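Local coordinates for cryptic loci regulator 2 (PDB 5IKJ), which promotes transcriptional silencing in fission yeast, acting upstream of histone deacetylases and supporting nucleosome positioning at heterochromatic loci as part of the SHREC repressor complex, at residues S20-P28 with L171-P179; V405-S415 with F474-Y484. All coordinates share one frame; numbering follows the deposited sequence.

Contact 1. Residues S20-P28 with L171-P179; sequences SDGRSDTWP and LYGHPSGRP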
loop_
_atom_site.group_PDB
_atom_site.type_symbol
_atom_site.label_atom_id
_atom_site.label_comp_id
_atom_site.label_asym_id
_atom_site.label_seq_id
_atom_site.Cartn_x
_atom_site.Cartn_y
_atom_site.Cartn_z
ATOM N N SER A 20 -7.497 -26.447 -9.313
ATOM C CA SER A 20 -7.340 -27.058 -8.002
ATOM C C SER A 20 -6.223 -28.090 -8.050
ATOM O O SER A 20 -6.118 -28.859 -9.007
ATOM C CB SER A 20 -8.643 -27.723 -7.538
ATOM O OG SER A 20 -8.400 -28.628 -6.475
ATOM N N ASP A 21 -5.393 -28.095 -7.008
ATOM C CA ASP A 21 -4.361 -29.106 -6.830
ATOM C C ASP A 21 -4.852 -30.302 -6.024
ATOM O O ASP A 21 -4.051 -31.182 -5.691
ATOM C CB ASP A 21 -3.139 -28.490 -6.141
ATOM C CG ASP A 21 -3.413 -28.108 -4.698
ATOM O OD1 ASP A 21 -4.589 -27.851 -4.360
ATOM O OD2 ASP A 21 -2.455 -28.066 -3.900
ATOM N N GLY A 22 -6.144 -30.355 -5.710
ATOM C CA GLY A 22 -6.649 -31.416 -4.859
ATOM C C GLY A 22 -6.442 -32.788 -5.469
ATOM O O GLY A 22 -6.475 -32.966 -6.688
ATOM N N ARG A 23 -6.226 -33.772 -4.598
ATOM C CA ARG A 23 -6.044 -35.160 -5.003
ATOM C C ARG A 23 -7.048 -36.017 -4.248
ATOM O O ARG A 23 -7.010 -36.082 -3.015
ATOM C CB ARG A 23 -4.614 -35.637 -4.734
ATOM C CG ARG A 23 -3.559 -34.846 -5.489
ATOM C CD ARG A 23 -2.239 -35.596 -5.598
ATOM N NE ARG A 23 -2.068 -36.203 -6.918
ATOM C CZ ARG A 23 -2.031 -37.510 -7.172
ATOM N NH1 ARG A 23 -2.139 -38.405 -6.197
ATOM N NH2 ARG A 23 -1.874 -37.930 -8.420
ATOM N N SER A 24 -7.944 -36.670 -4.991
ATOM C CA SER A 24 -8.985 -37.479 -4.367
ATOM C C SER A 24 -8.400 -38.585 -3.499
ATOM O O SER A 24 -9.007 -38.967 -2.492
ATOM C CB SER A 24 -9.891 -38.079 -5.442
ATOM O OG SER A 24 -9.168 -38.964 -6.280
ATOM N N ASP A 25 -7.230 -39.113 -3.863
ATOM C CA ASP A 25 -6.669 -40.260 -3.161
ATOM C C ASP A 25 -5.935 -39.883 -1.877
ATOM O O ASP A 25 -5.218 -40.728 -1.327
ATOM C CB ASP A 25 -5.732 -41.044 -4.089
ATOM C CG ASP A 25 -4.538 -40.228 -4.554
ATOM O OD1 ASP A 25 -4.290 -39.140 -3.996
ATOM O OD2 ASP A 25 -3.838 -40.690 -5.480
ATOM N N THR A 26 -6.083 -38.651 -1.392
ATOM C CA THR A 26 -5.682 -38.320 -0.031
ATOM C C THR A 26 -6.823 -38.485 0.962
ATOM O O THR A 26 -6.583 -38.439 2.174
ATOM C CB THR A 26 -5.164 -36.877 0.056
ATOM O OG1 THR A 26 -6.209 -35.965 -0.303
ATOM C CG2 THR A 26 -3.963 -36.667 -0.857
ATOM N N TRP A 27 -8.013 -38.661 0.438
ATOM C CA TRP A 27 -9.169 -38.823 1.269
ATOM C C TRP A 27 -8.994 -40.045 2.126
ATOM O O TRP A 27 -8.353 -41.006 1.734
ATOM C CB TRP A 27 -10.431 -38.940 0.439
ATOM C CG TRP A 27 -10.718 -37.758 -0.360
ATOM C CD1 TRP A 27 -9.937 -36.691 -0.514
ATOM C CD2 TRP A 27 -11.879 -37.523 -1.134
ATOM N NE1 TRP A 27 -10.525 -35.787 -1.334
ATOM C CE2 TRP A 27 -11.728 -36.280 -1.732
ATOM C CE3 TRP A 27 -13.041 -38.246 -1.377
ATOM C CZ2 TRP A 27 -12.682 -35.737 -2.555
ATOM C CZ3 TRP A 27 -13.983 -37.706 -2.190
ATOM C CH2 TRP A 27 -13.804 -36.464 -2.769
ATOM N N PRO A 28 -9.598 -39.963 3.365
ATOM C CA PRO A 28 -9.420 -41.147 4.202
ATOM C C PRO A 28 -10.562 -42.151 4.190
ATOM O O PRO A 28 -11.604 -41.894 3.631
ATOM C CB PRO A 28 -9.266 -40.556 5.586
ATOM C CG PRO A 28 -10.117 -39.353 5.588
ATOM C CD PRO A 28 -10.367 -38.936 4.192
ATOM N N LEU A 171 -10.380 -30.765 6.307
ATOM C CA LEU A 171 -10.480 -30.747 4.849
ATOM C C LEU A 171 -9.277 -31.485 4.273
ATOM O O LEU A 171 -8.141 -31.015 4.389
ATOM C CB LEU A 171 -10.544 -29.314 4.326
ATOM C CG LEU A 171 -10.847 -29.174 2.830
ATOM C CD1 LEU A 171 -12.309 -29.473 2.550
ATOM C CD2 LEU A 171 -10.473 -27.789 2.335
ATOM N N TYR A 172 -9.526 -32.638 3.662
ATOM C CA TYR A 172 -8.493 -33.385 2.961
ATOM C C TYR A 172 -8.471 -33.001 1.485
ATOM O O TYR A 172 -9.413 -32.406 0.957
ATOM C CB TYR A 172 -8.717 -34.892 3.101
ATOM C CG TYR A 172 -8.322 -35.469 4.445
ATOM C CD1 TYR A 172 -9.194 -35.428 5.526
ATOM C CD2 TYR A 172 -7.084 -36.072 4.626
ATOM C CE1 TYR A 172 -8.838 -35.963 6.753
ATOM C CE2 TYR A 172 -6.719 -36.608 5.849
ATOM C CZ TYR A 172 -7.601 -36.551 6.908
ATOM O OH TYR A 172 -7.244 -37.084 8.126
ATOM N N GLY A 173 -7.373 -33.357 0.818
ATOM C CA GLY A 173 -7.207 -33.058 -0.591
ATOM C C GLY A 173 -5.829 -32.527 -0.927
ATOM O O GLY A 173 -5.368 -32.652 -2.065
ATOM N N HIS A 174 -5.158 -31.940 0.057
ATOM C CA HIS A 174 -3.856 -31.342 -0.190
ATOM C C HIS A 174 -2.864 -32.419 -0.629
ATOM O O HIS A 174 -2.868 -33.527 -0.079
ATOM C CB HIS A 174 -3.349 -30.637 1.069
ATOM C CG HIS A 174 -2.153 -29.768 0.837
ATOM N ND1 HIS A 174 -0.861 -30.236 0.935
ATOM C CD2 HIS A 174 -2.053 -28.457 0.511
ATOM C CE1 HIS A 174 -0.017 -29.252 0.682
ATOM N NE2 HIS A 174 -0.716 -28.162 0.421
ATOM N N PRO A 175 -2.003 -32.134 -1.613
ATOM C CA PRO A 175 -1.100 -33.182 -2.123
ATOM C C PRO A 175 -0.255 -33.858 -1.056
ATOM O O PRO A 175 0.136 -35.020 -1.235
ATOM C CB PRO A 175 -0.225 -32.422 -3.130
ATOM C CG PRO A 175 -1.060 -31.279 -3.571
ATOM C CD PRO A 175 -1.880 -30.882 -2.381
ATOM N N SER A 176 0.051 -33.174 0.047
ATOM C CA SER A 176 0.867 -33.778 1.095
ATOM C C SER A 176 0.170 -34.944 1.782
ATOM O O SER A 176 0.826 -35.688 2.520
ATOM C CB SER A 176 1.246 -32.726 2.139
ATOM O OG SER A 176 0.114 -32.312 2.887
ATOM N N GLY A 177 -1.131 -35.124 1.559
ATOM C CA GLY A 177 -1.887 -36.149 2.241
ATOM C C GLY A 177 -2.396 -35.753 3.607
ATOM O O GLY A 177 -3.042 -36.575 4.271
ATOM N N ARG A 178 -2.134 -34.516 4.052
ATOM C CA ARG A 178 -2.543 -34.086 5.375
ATOM C C ARG A 178 -3.767 -33.181 5.297
ATOM O O ARG A 178 -3.972 -32.482 4.302
ATOM C CB ARG A 178 -1.404 -33.340 6.074
ATOM C CG ARG A 178 -0.219 -34.229 6.391
ATOM C CD ARG A 178 0.907 -33.464 7.051
ATOM N NE ARG A 178 2.100 -34.293 7.187
ATOM C CZ ARG A 178 3.111 -34.033 8.009
ATOM N NH1 ARG A 178 3.079 -32.962 8.793
ATOM N NH2 ARG A 178 4.153 -34.850 8.055
ATOM N N PRO A 179 -4.599 -33.183 6.335
ATOM C CA PRO A 179 -5.789 -32.330 6.331
ATOM C C PRO A 179 -5.492 -30.921 6.811
ATOM O O PRO A 179 -4.541 -30.676 7.556
ATOM C CB PRO A 179 -6.725 -33.045 7.312
ATOM C CG PRO A 179 -5.791 -33.678 8.291
ATOM C CD PRO A 179 -4.562 -34.070 7.511
#

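Contact 2. Residues V405-S415 with F474-Y484; sequences VLQKTSFMYIS and FRCLHDKSVEY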
loop_
_atom_site.group_PDB
_atom_site.type_symbol
_atom_site.label_atom_id
_atom_site.label_comp_id
_atom_site.label_asym_id
_atom_site.label_seq_id
_atom_site.Cartn_x
_atom_site.Cartn_y
_atom_site.Cartn_z
ATOM N N VAL A 405 11.575 21.372 -25.327
ATOM C CA VAL A 405 10.171 20.994 -25.414
ATOM C C VAL A 405 9.595 20.606 -24.058
ATOM O O VAL A 405 8.370 20.610 -23.887
ATOM C CB VAL A 405 10.008 19.840 -26.423
ATOM C CG1 VAL A 405 8.559 19.383 -26.506
ATOM C CG2 VAL A 405 10.509 20.265 -27.799
ATOM N N LEU A 406 10.443 20.280 -23.083
ATOM C CA LEU A 406 9.986 19.718 -21.818
ATOM C C LEU A 406 10.288 20.607 -20.617
ATOM O O LEU A 406 10.056 20.184 -19.479
ATOM C CB LEU A 406 10.620 18.339 -21.606
ATOM C CG LEU A 406 10.438 17.333 -22.744
ATOM C CD1 LEU A 406 11.178 16.038 -22.437
ATOM C CD2 LEU A 406 8.965 17.061 -22.997
ATOM N N GLN A 407 10.785 21.825 -20.827
ATOM C CA GLN A 407 11.181 22.663 -19.702
ATOM C C GLN A 407 9.995 23.272 -18.965
ATOM O O GLN A 407 10.182 23.807 -17.866
ATOM C CB GLN A 407 12.125 23.767 -20.177
ATOM C CG GLN A 407 13.258 23.247 -21.041
ATOM C CD GLN A 407 14.615 23.784 -20.633
ATOM O OE1 GLN A 407 15.353 23.137 -19.889
ATOM N NE2 GLN A 407 14.958 24.966 -21.129
ATOM N N LYS A 408 8.790 23.202 -19.528
ATOM C CA LYS A 408 7.580 23.532 -18.785
ATOM C C LYS A 408 7.175 22.430 -17.810
ATOM O O LYS A 408 6.079 22.498 -17.242
ATOM C CB LYS A 408 6.417 23.801 -19.747
ATOM C CG LYS A 408 6.589 25.013 -20.647
ATOM C CD LYS A 408 5.302 25.291 -21.415
ATOM C CE LYS A 408 5.571 25.691 -22.857
ATOM N NZ LYS A 408 6.333 26.964 -22.967
ATOM N N THR A 409 8.023 21.424 -17.610
ATOM C CA THR A 409 7.672 20.290 -16.763
ATOM C C THR A 409 7.501 20.750 -15.321
ATOM O O THR A 409 8.437 21.281 -14.714
ATOM C CB THR A 409 8.747 19.208 -16.855
ATOM O OG1 THR A 409 8.833 18.728 -18.201
ATOM C CG2 THR A 409 8.424 18.040 -15.929
ATOM N N SER A 410 6.306 20.538 -14.772
ATOM C CA SER A 410 6.040 20.840 -13.371
ATOM C C SER A 410 6.310 19.642 -12.469
ATOM O O SER A 410 6.826 19.808 -11.359
ATOM C CB SER A 410 4.590 21.299 -13.199
ATOM O OG SER A 410 4.310 22.423 -14.016
ATOM N N PHE A 411 5.974 18.437 -12.926
ATOM C CA PHE A 411 6.189 17.237 -12.131
ATOM C C PHE A 411 6.241 16.026 -13.051
ATOM O O PHE A 411 5.758 16.060 -14.186
ATOM C CB PHE A 411 5.089 17.056 -11.079
ATOM C CG PHE A 411 3.699 17.013 -11.653
ATOM C CD1 PHE A 411 3.213 15.860 -12.251
ATOM C CD2 PHE A 411 2.874 18.121 -11.585
ATOM C CE1 PHE A 411 1.935 15.819 -12.775
ATOM C CE2 PHE A 411 1.594 18.084 -12.107
ATOM C CZ PHE A 411 1.125 16.931 -12.702
ATOM N N MET A 412 6.839 14.954 -12.539
ATOM C CA MET A 412 6.779 13.641 -13.168
ATOM C C MET A 412 5.697 12.816 -12.486
ATOM O O MET A 412 5.630 12.768 -11.253
ATOM C CB MET A 412 8.121 12.912 -13.078
ATOM C CG MET A 412 8.042 11.415 -13.418
ATOM S SD MET A 412 9.589 10.522 -13.200
ATOM C CE MET A 412 10.534 11.114 -14.602
ATOM N N TYR A 413 4.858 12.169 -13.290
ATOM C CA TYR A 413 3.895 11.187 -12.797
ATOM C C TYR A 413 4.585 9.828 -12.841
ATOM O O TYR A 413 4.734 9.226 -13.905
ATOM C CB TYR A 413 2.625 11.227 -13.639
ATOM C CG TYR A 413 1.575 10.195 -13.291
ATOM C CD1 TYR A 413 1.521 9.608 -12.032
ATOM C CD2 TYR A 413 0.632 9.807 -14.234
ATOM C CE1 TYR A 413 0.554 8.664 -11.726
ATOM C CE2 TYR A 413 -0.333 8.867 -13.939
ATOM C CZ TYR A 413 -0.369 8.298 -12.685
ATOM O OH TYR A 413 -1.336 7.360 -12.394
ATOM N N ILE A 414 5.010 9.345 -11.673
ATOM C CA ILE A 414 5.931 8.217 -11.607
ATOM C C ILE A 414 5.211 6.936 -12.002
ATOM O O ILE A 414 4.142 6.609 -11.468
ATOM C CB ILE A 414 6.539 8.105 -10.200
ATOM C CG1 ILE A 414 7.317 9.378 -9.853
ATOM C CG2 ILE A 414 7.457 6.888 -10.104
ATOM C CD1 ILE A 414 7.727 9.468 -8.396
ATOM N N SER A 415 5.807 6.198 -12.937
ATOM C CA SER A 415 5.304 4.895 -13.351
ATOM C C SER A 415 6.054 3.738 -12.717
ATOM O O SER A 415 5.451 2.692 -12.452
ATOM C CB SER A 415 5.392 4.755 -14.876
ATOM O OG SER A 415 4.490 5.632 -15.525
ATOM N N PHE A 474 -3.928 20.595 -15.951
ATOM C CA PHE A 474 -2.742 19.771 -16.141
ATOM C C PHE A 474 -2.695 19.224 -17.561
ATOM O O PHE A 474 -3.715 18.784 -18.101
ATOM C CB PHE A 474 -2.712 18.617 -15.132
ATOM C CG PHE A 474 -2.706 19.067 -13.696
ATOM C CD1 PHE A 474 -1.535 19.502 -13.098
ATOM C CD2 PHE A 474 -3.870 19.050 -12.945
ATOM C CE1 PHE A 474 -1.526 19.916 -11.779
ATOM C CE2 PHE A 474 -3.867 19.463 -11.626
ATOM C CZ PHE A 474 -2.692 19.896 -11.043
ATOM N N ARG A 475 -1.503 19.252 -18.158
ATOM C CA ARG A 475 -1.283 18.761 -19.510
ATOM C C ARG A 475 0.008 17.961 -19.564
ATOM O O ARG A 475 1.012 18.344 -18.956
ATOM C CB ARG A 475 -1.203 19.907 -20.527
ATOM C CG ARG A 475 -2.519 20.254 -21.192
ATOM C CD ARG A 475 -2.309 21.123 -22.428
ATOM N NE ARG A 475 -1.328 22.185 -22.207
ATOM C CZ ARG A 475 -0.041 22.121 -22.544
ATOM N NH1 ARG A 475 0.456 21.041 -23.133
ATOM N NH2 ARG A 475 0.758 23.149 -22.294
ATOM N N CYS A 476 -0.023 16.853 -20.301
ATOM C CA CYS A 476 1.182 16.079 -20.565
ATOM C C CYS A 476 1.983 16.736 -21.682
ATOM O O CYS A 476 1.424 17.176 -22.690
ATOM C CB CYS A 476 0.820 14.644 -20.947
ATOM S SG CYS A 476 2.227 13.512 -21.009
ATOM N N LEU A 477 3.300 16.801 -21.499
ATOM C CA LEU A 477 4.175 17.525 -22.412
ATOM C C LEU A 477 4.714 16.671 -23.553
ATOM O O LEU A 477 5.496 17.180 -24.364
ATOM C CB LEU A 477 5.363 18.120 -21.646
ATOM C CG LEU A 477 5.139 19.315 -20.716
ATOM C CD1 LEU A 477 6.483 19.795 -20.192
ATOM C CD2 LEU A 477 4.404 20.451 -21.411
ATOM N N HIS A 478 4.332 15.400 -23.648
ATOM C CA HIS A 478 4.957 14.508 -24.613
ATOM C C HIS A 478 3.943 13.479 -25.093
ATOM O O HIS A 478 2.797 13.437 -24.636
ATOM C CB HIS A 478 6.183 13.824 -24.004
ATOM C CG HIS A 478 5.866 12.980 -22.810
ATOM N ND1 HIS A 478 5.371 11.697 -22.916
ATOM C CD2 HIS A 478 5.959 13.238 -21.484
ATOM C CE1 HIS A 478 5.181 11.201 -21.706
ATOM N NE2 HIS A 478 5.531 12.115 -20.821
ATOM N N ASP A 479 4.388 12.639 -26.027
ATOM C CA ASP A 479 3.518 11.633 -26.615
ATOM C C ASP A 479 3.062 10.635 -25.557
ATOM O O ASP A 479 3.846 10.189 -24.714
ATOM C CB ASP A 479 4.247 10.911 -27.749
ATOM C CG ASP A 479 3.299 10.199 -28.693
ATOM O OD1 ASP A 479 2.787 9.120 -28.326
ATOM O OD2 ASP A 479 3.070 10.718 -29.806
ATOM N N LYS A 480 1.779 10.280 -25.618
ATOM C CA LYS A 480 1.175 9.412 -24.615
ATOM C C LYS A 480 1.842 8.044 -24.540
ATOM O O LYS A 480 1.711 7.361 -23.520
ATOM C CB LYS A 480 -0.313 9.248 -24.931
ATOM C CG LYS A 480 -1.207 8.950 -23.742
ATOM C CD LYS A 480 -2.656 8.880 -24.198
ATOM C CE LYS A 480 -3.533 8.109 -23.229
ATOM N NZ LYS A 480 -4.851 7.785 -23.842
ATOM N N SER A 481 2.554 7.630 -25.588
ATOM C CA SER A 481 3.078 6.273 -25.675
ATOM C C SER A 481 4.522 6.144 -25.205
ATOM O O SER A 481 5.029 5.021 -25.130
ATOM C CB SER A 481 2.965 5.758 -27.118
ATOM O OG SER A 481 3.751 6.536 -28.004
ATOM N N VAL A 482 5.195 7.250 -24.890
ATOM C CA VAL A 482 6.538 7.198 -24.332
ATOM C C VAL A 482 6.502 7.791 -22.931
ATOM O O VAL A 482 5.581 8.517 -22.554
ATOM C CB VAL A 482 7.580 7.937 -25.202
ATOM C CG1 VAL A 482 7.583 7.388 -26.621
ATOM C CG2 VAL A 482 7.332 9.443 -25.201
ATOM N N GLU A 483 7.527 7.456 -22.156
ATOM C CA GLU A 483 7.794 8.076 -20.869
ATOM C C GLU A 483 9.283 8.389 -20.812
ATOM O O GLU A 483 10.040 8.056 -21.727
ATOM C CB GLU A 483 7.358 7.170 -19.712
ATOM C CG GLU A 483 5.850 6.974 -19.626
ATOM C CD GLU A 483 5.451 5.903 -18.626
ATOM O OE1 GLU A 483 6.346 5.190 -18.125
ATOM O OE2 GLU A 483 4.240 5.773 -18.343
ATOM N N TYR A 484 9.709 9.039 -19.735
ATOM C CA TYR A 484 11.097 9.444 -19.587
ATOM C C TYR A 484 11.681 8.872 -18.304
ATOM O O TYR A 484 10.961 8.586 -17.341
ATOM C CB TYR A 484 11.228 10.971 -19.603
ATOM C CG TYR A 484 11.040 11.557 -20.981
ATOM C CD1 TYR A 484 9.770 11.772 -21.497
ATOM C CD2 TYR A 484 12.133 11.878 -21.773
ATOM C CE1 TYR A 484 9.593 12.300 -22.760
ATOM C CE2 TYR A 484 11.967 12.407 -23.037
ATOM C CZ TYR A 484 10.694 12.616 -23.526
ATOM O OH TYR A 484 10.519 13.142 -24.785
#

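Contact 1. Residues S20-P28 with L171-P179
Pro28 lies over one face of the Tyr172 ring. Pro28 CG sits 4.0 Å from the centroid of the Tyr172 ring, 17° off the ring normal, a CH-pi contact. Pro179 CB lies over the centre of the opposite face, so the ring is held between two prolines. Thr26 points its CB toward the other segment and divides its two branches. Thr26 CG2 packs 3.8 Å from Gly177 CA and also meets His174 O, at the type I beta turn from His174 to Gly177. Thr26 OG1 turns back between the backbone N and the carbonyl carbon (chi1 62°) and donates to Arg23 O at 2.8 Å. Arg23 O also accepts from Thr26 N. One backbone bond joins the segments, from Arg23 N to Gly173 O at 2.9 Å. At the other end Asp21 crosses Pro175 at about a right angle, with Asp21 OD2 3.3 Å from Pro175 CD. The same carboxylate bonds Tyr151 through OD1 and the zinc ligand His189 through OD2. His174 meets the His189 ring edge to face. Asp21 is therefore a second-shell residue of the zinc site. Its carboxylate helps to fix the rotation of the His189 ring and would probably make that imidazole a stronger donor to the metal.

Contact 2. Residues V405-S415 with F474-Y484
Leu406 and Leu477 form the apolar centre of this contact. They slide past each other in opposite directions, with Leu406 CD2 4.0 Å from Leu477 CB. Leu477 CD1 reaches into the type I beta turn from Leu406 to Thr409, where it also packs 4.0 Å from Lys408 CB. Leu406 CD1, the other branch, lies over one face of the Tyr484 ring, 4.0 Å from its centroid, offset toward the rim, a CH-pi contact. Met412 reaches strand 482-487; its chain is bent at chi3 (-73°), which brings Met412 CE 3.8 Å from Tyr484 O.

The aromatic pair is Phe411 and Phe474. Their planes meet at 61° and their centroids are 5.7 Å apart. Phe474 CD1 comes in at the edge of the Phe411 ring, near its plane. Leu463 of helix 461-469 packs against both residues. Ser410 and Phe411 both face Trp432, a classic beta bulge where strand 411-419 starts. Both segments lie in the Clr2 family region assigned to the SH3 clan.

The polar link is one bond, from Ser415 OG to Glu483 OE2 at 2.8 Å. The hydroxyl meets OE2 from above the carboxylate plane, 46° out of it. Glu483 OE1 accepts from Gln428 NE2, so each oxygen of this buried carboxylate has a donor. Glu483 and Tyr484 also pair antiparallel with a strand of the other protein chain, extending the sheet across the interface. Two neutral donors share the carboxylate and would help to offset the cost of burying it. A basic side chain of the other chain packs on Glu483 and may ease it too.

Overall arrangement
The two contacts lie in series along the chain, on opposite sides of its centre. Contact 1 comes first. It brings the loop between strands 14-17 and 42-44 to the end of strand 168-172, closing a span of 142 residues. It ties this N-terminal loop to the three-stranded sheet, close to the zinc site. The chain then builds the five-stranded sheet before reaching contact 2. That contact closes a shorter span of 58 residues within the large mixed sheet, bringing strand 411-419 and the turn before it against strands 472-476 and 482-487. The contacts neither nest nor cross. The centres of contact 1 and contact 2 are about 54 Å apart. The nearest atoms of contact 1 and contact 2 are about 32 Å apart.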